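Long-range contacts in KLLA0E08119p (Kluyveromyces lactis, PDB 3VA7), which probably catalyses the ATP-dependent carboxylation of urea to urea-1-carboxylate with biotin as carboxyl carrier, this chain being the urea carboxylase part of a longer enzyme: residues A[392-397]-A[415-420]; A[490-495]-A[506-511]; A[928-933]-A[1048-1053]. All coordinates share one frame; numbering follows the deposited sequence.

Contact 1: A[392-397]-A[415-420]; sequences WARVDT and KIIVHG
Arg394 sets CG opposite its backbone N (chi1 164°) and stays extended to NE, while Ile417 turns CG1 away from its carbonyl carbon (chi1 -49°). The two side chains therefore run side by side, pointing the same way, with Arg394 CG 4.0 Å from Ile417 CD1. Beside this methyl, Arg394 grips Asp396 side-on: NE bonds to OD1 at 2.8 Å and NH2 to OD2, both on the syn side of the carboxylate. Asp396 OD2 also lies 3.7 Å from Ile417 CD1. Lys415 NZ stays 4.3 Å from Asp396 OD2, and one water joins the two; NZ itself donates to Val324 O. Beneath these groups strands 394-397 and 412-420 pair antiparallel at the edge of the sheet in the biotin carboxylase C-terminal domain. Arg394 and Ile417 exchange two backbone bonds, as do Asp396 and Lys415. Val395 and Ile416 meet on the opposite face; before the strand begins, Trp392 CZ3 rests 3.6 Å from Val418 CG2. Pro327 of helix 326-333 covers the salt-bridged face, and Glu330 takes Arg394 NH1. A leucine in place of Arg394 would probably leave Asp396 and Glu330 without their guanidinium partner and the carboxylate freer to turn. With two nitrogens and a water on its oxygens and a lysine close by, Asp396 is likely to stay ionised.

Contact 2: A[490-495]-A[506-511]; sequences QDYPGR and SGPMDS
Tyr492 reaches across to Pro508 and Ser511. Its CB continues to CG opposite the backbone N (chi1 177°), which carries the ring toward the start of helix 511-520. CB is still 4.5 Å from Pro508 CG, and CD1 comes to 4.3 Å from the same atom. CE1 makes the nearest approach of the ring, 3.5 Å from Ser511 CB. Beyond it OH ends 4.4 Å from Ser511 OG, so the tip only skirts the serine. One ring face is covered by Pro493 CB, over the ring centre; this proline follows a cis peptide bond, which folds it back on the tyrosine. Phe514 and Arg515 of the helix also touch the ring.

Behind the tyrosine the two loop arms pass backbone to backbone. Asp491 O lies 3.3 Å from Pro508 CD, and Gly494 CA is 4.5 Å from Gly507 CA. Both glycines have positive phi (105° and 69°), backbone shapes that suit a residue without a side chain. Gln490 lays its CB against the Gly507-Pro508 peptide. At the far end a water accepts from Arg495 NH1, in the plane of the guanidinium at its edge, and donates to Ser506 OG. Arg495 is held further by the carbonyls of Tyr601 and Ser606, Ser506 OG by Asp749, and the Asp491 carboxylate by Ser604, Arg605 N and Ser606.

These arms bound the connection from strand 488-490 to helix 511-520, which Asp510 N-caps. The bound sodium ion is about 9 Å from the Tyr492 side chain, and the biotin group about 13 Å from that of Ser506. Apolar and backbone contacts thus bring the arms together, while the buried charged and hydroxyl groups tie them to neighbouring loops and to water.

Contact 3: A[928-933]-A[1048-1053]; sequences FKLPMA and GRTITA
Ala933 and Arg1049 form an antiparallel hydrogen-bonded pair: Ala933 N donates to Arg1049 O at 2.8 Å, and Arg1049 N returns a bond of the same length to Ala933 O. The second is the straighter, 152° at the hydrogen against 138°. Arg1049 O has a further, weaker neighbour in Met932 CA, a C-H...O contact of 3.2 Å, and Thr1050 CA makes a like approach to Pro931 O. The guanidinium of Arg1049 turns to partners beyond the two strands, with NE in a salt bridge to Asp936 and NH2 in one to Glu1087.

The pairing joins strand 922-934 to strand 1045-1049 within a mixed sheet of the carboxyltransferase C and D subdomains, where 922-934 runs parallel to 1075-1081 and antiparallel to 1101-1108. Strand 1045-1049 follows directly on Gly1042, Gly1043 and Tyr1044 of the urea pocket, and the bound urea lies about 13 Å from the Thr1050 side chain. At Gly1048 a side chain would run into Ala933 O, which fits a glycine there.

Along Thr1050 and Ile1051 side chains carry more of the contact. Met932 sends CG off opposite its backbone N (chi1 -178°), which lays that methylene 3.3 Å from Arg1049 O. Leu930 CB lies near Thr1050, though the placement of the Thr1050 methyl is doubtful. Further out, Leu930 and Ile1051 cross at about a right angle, their methyls CD2 and CD1 4.1 Å apart. Helix 1083-1094 packs on Ala933 and Arg1049 through Leu1086 and on Ile1051 through Ile1089. Phe1078 of strand 1075-1081 touches Met932 and Thr1050, and Tyr980 OH is hydrogen-bonded to Met932 O.

How the contacts relate
The three contacts follow one another in series along the chain and touch nowhere. Contact 1 belongs to the antiparallel sheet of the biotin carboxylase part; its centre is 39 Å from that of contact 2 and 42 Å from that of contact 3. Contacts 2 and 3 lie in the carboxyltransferase part, centres 32 Å and nearest atoms about 15 Å apart, yet share no sheet. Neither touches a ligand: the Tyr492 side chain is about 9 Å from the sodium ion, and the Thr1050 side chain about 13 Å from urea. Contact 1 thus sits where biotin is probably carboxylated, the others where the carboxyl group probably passes to urea, consistent with domains linked by the biotin carrier.

Contact 1: A[392-397]-A[415-420]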
loop_
_atom_site.group_PDB
_atom_site.type_symbol
_atom_site.label_atom_id
_atom_site.label_comp_id
_atom_site.label_asym_id
_atom_site.label_seq_id
_atom_site.Cartn_x
_atom_site.Cartn_y
_atom_site.Cartn_z
ATOM N N TRP A 392 1.462 20.700 18.752
ATOM C CA TRP A 392 1.333 21.674 19.876
ATOM C C TRP A 392 0.867 20.973 21.139
ATOM O O TRP A 392 1.021 21.521 22.236
ATOM C CB TRP A 392 0.356 22.855 19.579
ATOM C CG TRP A 392 -0.952 22.385 18.990
ATOM C CD1 TRP A 392 -1.244 22.270 17.660
ATOM C CD2 TRP A 392 -2.101 21.851 19.692
ATOM N NE1 TRP A 392 -2.494 21.745 17.490
ATOM C CE2 TRP A 392 -3.056 21.487 18.709
ATOM C CE3 TRP A 392 -2.414 21.656 21.042
ATOM C CZ2 TRP A 392 -4.300 20.965 19.027
ATOM C CZ3 TRP A 392 -3.670 21.136 21.363
ATOM C CH2 TRP A 392 -4.595 20.798 20.365
ATOM N N ALA A 393 0.264 19.800 20.985
ATOM C CA ALA A 393 -0.001 18.933 22.145
ATOM C C ALA A 393 1.291 18.156 22.509
ATOM O O ALA A 393 2.272 18.158 21.782
ATOM C CB ALA A 393 -1.208 17.965 21.867
ATOM N N ARG A 394 1.289 17.517 23.661
ATOM C CA ARG A 394 2.327 16.552 23.988
ATOM C C ARG A 394 1.765 15.218 23.534
ATOM O O ARG A 394 0.628 14.862 23.874
ATOM C CB ARG A 394 2.650 16.528 25.516
ATOM C CG ARG A 394 3.433 15.266 25.929
ATOM C CD ARG A 394 3.978 15.340 27.283
ATOM N NE ARG A 394 4.361 14.023 27.753
ATOM C CZ ARG A 394 4.888 13.800 28.955
ATOM N NH1 ARG A 394 5.090 14.817 29.800
ATOM N NH2 ARG A 394 5.221 12.573 29.315
ATOM N N VAL A 395 2.537 14.493 22.727
ATOM C CA VAL A 395 2.101 13.129 22.351
ATOM C C VAL A 395 3.177 12.141 22.661
ATOM O O VAL A 395 4.295 12.278 22.223
ATOM C CB VAL A 395 1.341 13.005 20.935
ATOM C CG1 VAL A 395 1.175 14.374 20.232
ATOM C CG2 VAL A 395 1.888 11.902 20.016
ATOM N N ASP A 396 2.862 11.192 23.519
ATOM C CA ASP A 396 3.847 10.188 23.844
ATOM C C ASP A 396 3.480 9.025 22.947
ATOM O O ASP A 396 2.351 8.474 22.993
ATOM C CB ASP A 396 3.842 9.851 25.337
ATOM C CG ASP A 396 4.220 11.057 26.242
ATOM O OD1 ASP A 396 4.782 12.103 25.821
ATOM O OD2 ASP A 396 3.960 10.965 27.439
ATOM N N THR A 397 4.391 8.698 22.064
ATOM C CA THR A 397 4.117 7.660 21.136
ATOM C C THR A 397 5.425 6.933 20.822
ATOM O O THR A 397 6.502 7.272 21.366
ATOM C CB THR A 397 3.463 8.247 19.836
ATOM O OG1 THR A 397 3.026 7.175 18.974
ATOM C CG2 THR A 397 4.462 9.219 19.086
ATOM N N LYS A 415 -0.323 8.467 23.132
ATOM C CA LYS A 415 -1.091 9.069 24.184
ATOM C C LYS A 415 -1.048 10.537 23.831
ATOM O O LYS A 415 0.040 11.115 23.612
ATOM C CB LYS A 415 -0.477 8.806 25.536
ATOM C CG LYS A 415 -0.587 7.386 25.937
ATOM C CD LYS A 415 -0.123 7.193 27.374
ATOM C CE LYS A 415 1.381 7.349 27.500
ATOM N NZ LYS A 415 1.830 7.523 28.881
ATOM N N ILE A 416 -2.242 11.107 23.717
ATOM C CA ILE A 416 -2.429 12.458 23.259
ATOM C C ILE A 416 -2.791 13.311 24.459
ATOM O O ILE A 416 -3.844 13.117 25.059
ATOM C CB ILE A 416 -3.506 12.488 22.161
ATOM C CG1 ILE A 416 -2.966 11.724 20.954
ATOM C CG2 ILE A 416 -3.821 13.915 21.727
ATOM C CD1 ILE A 416 -3.976 10.875 20.281
ATOM N N ILE A 417 -1.885 14.211 24.804
ATOM C CA ILE A 417 -1.971 15.016 26.019
ATOM C C ILE A 417 -2.004 16.570 25.803
ATOM O O ILE A 417 -1.088 17.203 25.215
ATOM C CB ILE A 417 -0.832 14.645 26.959
ATOM C CG1 ILE A 417 -0.801 13.118 27.088
ATOM C CG2 ILE A 417 -0.940 15.344 28.316
ATOM C CD1 ILE A 417 0.625 12.572 26.986
ATOM N N VAL A 418 -3.034 17.155 26.387
ATOM C CA VAL A 418 -3.390 18.536 26.186
ATOM C C VAL A 418 -3.395 19.306 27.551
ATOM O O VAL A 418 -3.714 18.718 28.593
ATOM C CB VAL A 418 -4.754 18.479 25.489
ATOM C CG1 VAL A 418 -5.836 19.172 26.246
ATOM C CG2 VAL A 418 -4.613 18.881 24.061
ATOM N N HIS A 419 -2.999 20.577 27.547
ATOM C CA HIS A 419 -2.818 21.387 28.787
ATOM C C HIS A 419 -3.562 22.666 28.558
ATOM O O HIS A 419 -3.170 23.470 27.684
ATOM C CB HIS A 419 -1.355 21.784 29.030
ATOM C CG HIS A 419 -1.115 22.394 30.383
ATOM N ND1 HIS A 419 0.024 23.130 30.695
ATOM C CD2 HIS A 419 -1.874 22.371 31.514
ATOM C CE1 HIS A 419 -0.047 23.518 31.959
ATOM N NE2 HIS A 419 -1.192 23.078 32.472
ATOM N N GLY A 420 -4.642 22.853 29.303
ATOM C CA GLY A 420 -5.435 24.069 29.186
ATOM C C GLY A 420 -5.492 24.865 30.478
ATOM O O GLY A 420 -5.088 24.372 31.553
HETATM O O HOH W 1 4.514 8.286 28.703
#

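Contact 2: A[490-495]-A[506-511]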
loop_
_atom_site.group_PDB
_atom_site.type_symbol
_atom_site.label_atom_id
_atom_site.label_comp_id
_atom_site.label_asym_id
_atom_site.label_seq_id
_atom_site.Cartn_x
_atom_site.Cartn_y
_atom_site.Cartn_z
ATOM N N GLN A 490 -12.573 3.573 -5.387
ATOM C CA GLN A 490 -11.937 4.167 -6.580
ATOM C C GLN A 490 -12.374 5.596 -6.702
ATOM O O GLN A 490 -13.426 5.928 -6.123
ATOM C CB GLN A 490 -12.321 3.408 -7.854
ATOM C CG GLN A 490 -11.870 1.982 -7.866
ATOM C CD GLN A 490 -10.364 1.874 -7.964
ATOM O OE1 GLN A 490 -9.811 0.794 -7.738
ATOM N NE2 GLN A 490 -9.685 2.988 -8.289
ATOM N N ASP A 491 -11.600 6.432 -7.418
ATOM C CA ASP A 491 -12.067 7.770 -7.809
ATOM C C ASP A 491 -11.671 8.167 -9.223
ATOM O O ASP A 491 -10.947 7.433 -9.882
ATOM C CB ASP A 491 -11.698 8.862 -6.788
ATOM C CG ASP A 491 -10.184 9.101 -6.666
ATOM O OD1 ASP A 491 -9.419 8.689 -7.570
ATOM O OD2 ASP A 491 -9.760 9.725 -5.651
ATOM N N TYR A 492 -12.144 9.323 -9.704
ATOM C CA TYR A 492 -12.036 9.649 -11.123
ATOM C C TYR A 492 -11.654 11.083 -11.313
ATOM O O TYR A 492 -12.352 11.954 -10.763
ATOM C CB TYR A 492 -13.378 9.452 -11.810
ATOM C CG TYR A 492 -13.272 9.847 -13.250
ATOM C CD1 TYR A 492 -12.866 8.909 -14.206
ATOM C CD2 TYR A 492 -13.525 11.176 -13.653
ATOM C CE1 TYR A 492 -12.722 9.264 -15.525
ATOM C CE2 TYR A 492 -13.416 11.548 -14.991
ATOM C CZ TYR A 492 -13.003 10.588 -15.896
ATOM O OH TYR A 492 -12.850 10.923 -17.185
ATOM N N PRO A 493 -10.620 11.373 -12.152
ATOM C CA PRO A 493 -9.943 10.510 -13.126
ATOM C C PRO A 493 -8.960 9.486 -12.560
ATOM O O PRO A 493 -8.483 8.632 -13.309
ATOM C CB PRO A 493 -9.199 11.497 -14.024
ATOM C CG PRO A 493 -9.019 12.738 -13.158
ATOM C CD PRO A 493 -10.042 12.746 -12.135
ATOM N N GLY A 494 -8.688 9.526 -11.266
ATOM C CA GLY A 494 -7.781 8.526 -10.653
ATOM C C GLY A 494 -6.423 9.144 -10.346
ATOM O O GLY A 494 -6.295 10.365 -10.133
ATOM N N ARG A 495 -5.400 8.298 -10.332
ATOM C CA ARG A 495 -4.074 8.713 -9.886
ATOM C C ARG A 495 -3.388 9.224 -11.105
ATOM O O ARG A 495 -2.562 8.523 -11.688
ATOM C CB ARG A 495 -3.315 7.504 -9.292
ATOM C CG ARG A 495 -2.044 7.831 -8.527
ATOM C CD ARG A 495 -1.727 6.769 -7.499
ATOM N NE ARG A 495 -2.503 6.925 -6.284
ATOM C CZ ARG A 495 -3.435 6.052 -5.876
ATOM N NH1 ARG A 495 -3.696 4.957 -6.584
ATOM N NH2 ARG A 495 -4.132 6.285 -4.761
ATOM N N SER A 506 -5.333 3.915 -12.147
ATOM C CA SER A 506 -6.309 3.148 -11.381
ATOM C C SER A 506 -7.685 3.789 -11.572
ATOM O O SER A 506 -8.016 4.111 -12.653
ATOM C CB SER A 506 -5.887 3.040 -9.895
ATOM O OG SER A 506 -4.803 2.140 -9.812
ATOM N N GLY A 507 -8.460 4.032 -10.539
ATOM C CA GLY A 507 -9.796 4.510 -10.755
ATOM C C GLY A 507 -10.648 3.426 -11.373
ATOM O O GLY A 507 -10.175 2.282 -11.543
ATOM N N PRO A 508 -11.893 3.771 -11.737
ATOM C CA PRO A 508 -12.835 2.777 -12.254
ATOM C C PRO A 508 -12.434 2.331 -13.630
ATOM O O PRO A 508 -11.999 3.113 -14.508
ATOM C CB PRO A 508 -14.135 3.545 -12.403
ATOM C CG PRO A 508 -13.677 4.990 -12.630
ATOM C CD PRO A 508 -12.394 5.154 -11.847
ATOM N N MET A 509 -12.629 1.051 -13.821
ATOM C CA MET A 509 -12.399 0.395 -15.073
ATOM C C MET A 509 -13.434 0.756 -16.154
ATOM O O MET A 509 -13.143 0.641 -17.348
ATOM C CB MET A 509 -12.478 -1.075 -14.729
ATOM C CG MET A 509 -11.922 -1.949 -15.719
ATOM S SD MET A 509 -10.160 -1.998 -15.587
ATOM C CE MET A 509 -9.994 -3.568 -16.504
ATOM N N ASP A 510 -14.663 1.106 -15.736
ATOM C CA ASP A 510 -15.697 1.601 -16.647
ATOM C C ASP A 510 -15.997 2.952 -16.067
ATOM O O ASP A 510 -16.758 3.070 -15.092
ATOM C CB ASP A 510 -16.941 0.669 -16.690
ATOM C CG ASP A 510 -18.302 1.406 -17.067
ATOM O OD1 ASP A 510 -19.406 0.773 -16.973
ATOM O OD2 ASP A 510 -18.295 2.602 -17.443
ATOM N N SER A 511 -15.400 3.979 -16.657
ATOM C CA SER A 511 -15.504 5.291 -16.039
ATOM C C SER A 511 -16.829 5.967 -16.204
ATOM O O SER A 511 -17.171 6.813 -15.355
ATOM C CB SER A 511 -14.353 6.246 -16.389
ATOM O OG SER A 511 -14.472 6.878 -17.633
HETATM O O HOH W 2 -2.668 3.888 -9.119
#

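Contact 3: A[928-933]-A[1048-1053]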
loop_
_atom_site.group_PDB
_atom_site.type_symbol
_atom_site.label_atom_id
_atom_site.label_comp_id
_atom_site.label_asym_id
_atom_site.label_seq_id
_atom_site.Cartn_x
_atom_site.Cartn_y
_atom_site.Cartn_z
ATOM N N PHE A 928 23.635 3.676 -8.142
ATOM C CA PHE A 928 23.085 2.767 -7.156
ATOM C C PHE A 928 23.868 1.450 -7.188
ATOM O O PHE A 928 24.013 0.832 -8.264
ATOM C CB PHE A 928 21.599 2.486 -7.484
ATOM C CG PHE A 928 20.646 3.618 -7.105
ATOM C CD1 PHE A 928 20.571 4.768 -7.876
ATOM C CD2 PHE A 928 19.859 3.535 -5.955
ATOM C CE1 PHE A 928 19.698 5.858 -7.522
ATOM C CE2 PHE A 928 18.992 4.612 -5.591
ATOM C CZ PHE A 928 18.907 5.770 -6.401
ATOM N N LYS A 929 24.342 1.009 -6.021
ATOM C CA LYS A 929 24.895 -0.333 -5.886
ATOM C C LYS A 929 23.960 -1.229 -5.079
ATOM O O LYS A 929 23.742 -1.018 -3.850
ATOM C CB LYS A 929 26.285 -0.261 -5.248
ATOM C CG LYS A 929 27.349 -0.001 -6.313
ATOM C CD LYS A 929 28.570 0.638 -5.751
ATOM C CE LYS A 929 29.512 0.968 -6.918
ATOM N NZ LYS A 929 30.704 1.676 -6.365
ATOM N N LEU A 930 23.402 -2.225 -5.757
ATOM C CA LEU A 930 22.281 -2.954 -5.200
ATOM C C LEU A 930 22.568 -4.455 -5.060
ATOM O O LEU A 930 23.044 -5.090 -6.026
ATOM C CB LEU A 930 21.060 -2.738 -6.121
ATOM C CG LEU A 930 20.464 -1.316 -6.276
ATOM C CD1 LEU A 930 19.210 -1.378 -7.067
ATOM C CD2 LEU A 930 20.161 -0.709 -4.898
ATOM N N PRO A 931 22.255 -5.046 -3.887
ATOM C CA PRO A 931 22.528 -6.461 -3.671
ATOM C C PRO A 931 21.631 -7.315 -4.533
ATOM O O PRO A 931 20.446 -7.050 -4.616
ATOM C CB PRO A 931 22.134 -6.679 -2.207
ATOM C CG PRO A 931 21.176 -5.595 -1.922
ATOM C CD PRO A 931 21.530 -4.450 -2.751
ATOM N N MET A 932 22.164 -8.367 -5.136
ATOM C CA MET A 932 21.294 -9.287 -5.891
ATOM C C MET A 932 21.668 -10.763 -5.652
ATOM O O MET A 932 22.850 -11.194 -5.775
ATOM C CB MET A 932 21.317 -8.913 -7.377
ATOM C CG MET A 932 20.434 -9.758 -8.254
ATOM S SD MET A 932 21.298 -10.192 -9.809
ATOM C CE MET A 932 21.953 -11.725 -9.290
ATOM N N ALA A 933 20.660 -11.532 -5.291
ATOM C CA ALA A 933 20.748 -12.992 -5.325
ATOM C C ALA A 933 20.572 -13.605 -6.745
ATOM O O ALA A 933 19.518 -13.491 -7.375
ATOM C CB ALA A 933 19.791 -13.585 -4.344
ATOM N N GLY A 1048 17.518 -13.242 -11.351
ATOM C CA GLY A 1048 17.866 -13.150 -9.940
ATOM C C GLY A 1048 17.050 -12.087 -9.250
ATOM O O GLY A 1048 16.074 -11.576 -9.832
ATOM N N ARG A 1049 17.401 -11.740 -8.014
ATOM C CA ARG A 1049 16.562 -10.797 -7.304
ATOM C C ARG A 1049 17.341 -9.817 -6.431
ATOM O O ARG A 1049 18.285 -10.214 -5.761
ATOM C CB ARG A 1049 15.491 -11.556 -6.528
ATOM C CG ARG A 1049 14.444 -10.735 -5.870
ATOM C CD ARG A 1049 13.376 -11.627 -5.161
ATOM N NE ARG A 1049 13.919 -12.805 -4.491
ATOM C CZ ARG A 1049 13.812 -13.063 -3.186
ATOM N NH1 ARG A 1049 13.122 -12.262 -2.387
ATOM N NH2 ARG A 1049 14.362 -14.163 -2.689
ATOM N N THR A 1050 16.945 -8.537 -6.499
ATOM C CA THR A 1050 17.382 -7.451 -5.609
ATOM C C THR A 1050 16.235 -7.016 -4.715
ATOM O O THR A 1050 15.265 -7.767 -4.479
ATOM C CB THR A 1050 17.602 -6.113 -6.345
ATOM O OG1 THR A 1050 17.440 -6.242 -7.770
ATOM C CG2 THR A 1050 18.884 -5.410 -5.913
ATOM N N ILE A 1051 16.364 -5.771 -4.239
ATOM C CA ILE A 1051 15.337 -5.065 -3.499
ATOM C C ILE A 1051 14.592 -4.128 -4.467
ATOM O O ILE A 1051 15.199 -3.554 -5.391
ATOM C CB ILE A 1051 15.934 -4.141 -2.381
ATOM C CG1 ILE A 1051 16.842 -3.046 -3.010
ATOM C CG2 ILE A 1051 16.562 -4.952 -1.296
ATOM C CD1 ILE A 1051 17.558 -2.150 -2.084
ATOM N N THR A 1052 13.306 -3.920 -4.193
ATOM C CA THR A 1052 12.483 -3.008 -4.972
ATOM C C THR A 1052 13.060 -1.625 -4.980
ATOM O O THR A 1052 13.518 -1.129 -3.956
ATOM C CB THR A 1052 11.026 -2.913 -4.414
ATOM O OG1 THR A 1052 10.257 -2.070 -5.289
ATOM C CG2 THR A 1052 11.012 -2.385 -3.011
ATOM N N ALA A 1053 13.040 -1.010 -6.140
ATOM C CA ALA A 1053 13.466 0.349 -6.234
ATOM C C ALA A 1053 12.199 1.253 -6.174
ATOM O O ALA A 1053 12.137 2.320 -6.831
ATOM C CB ALA A 1053 14.230 0.523 -7.520
#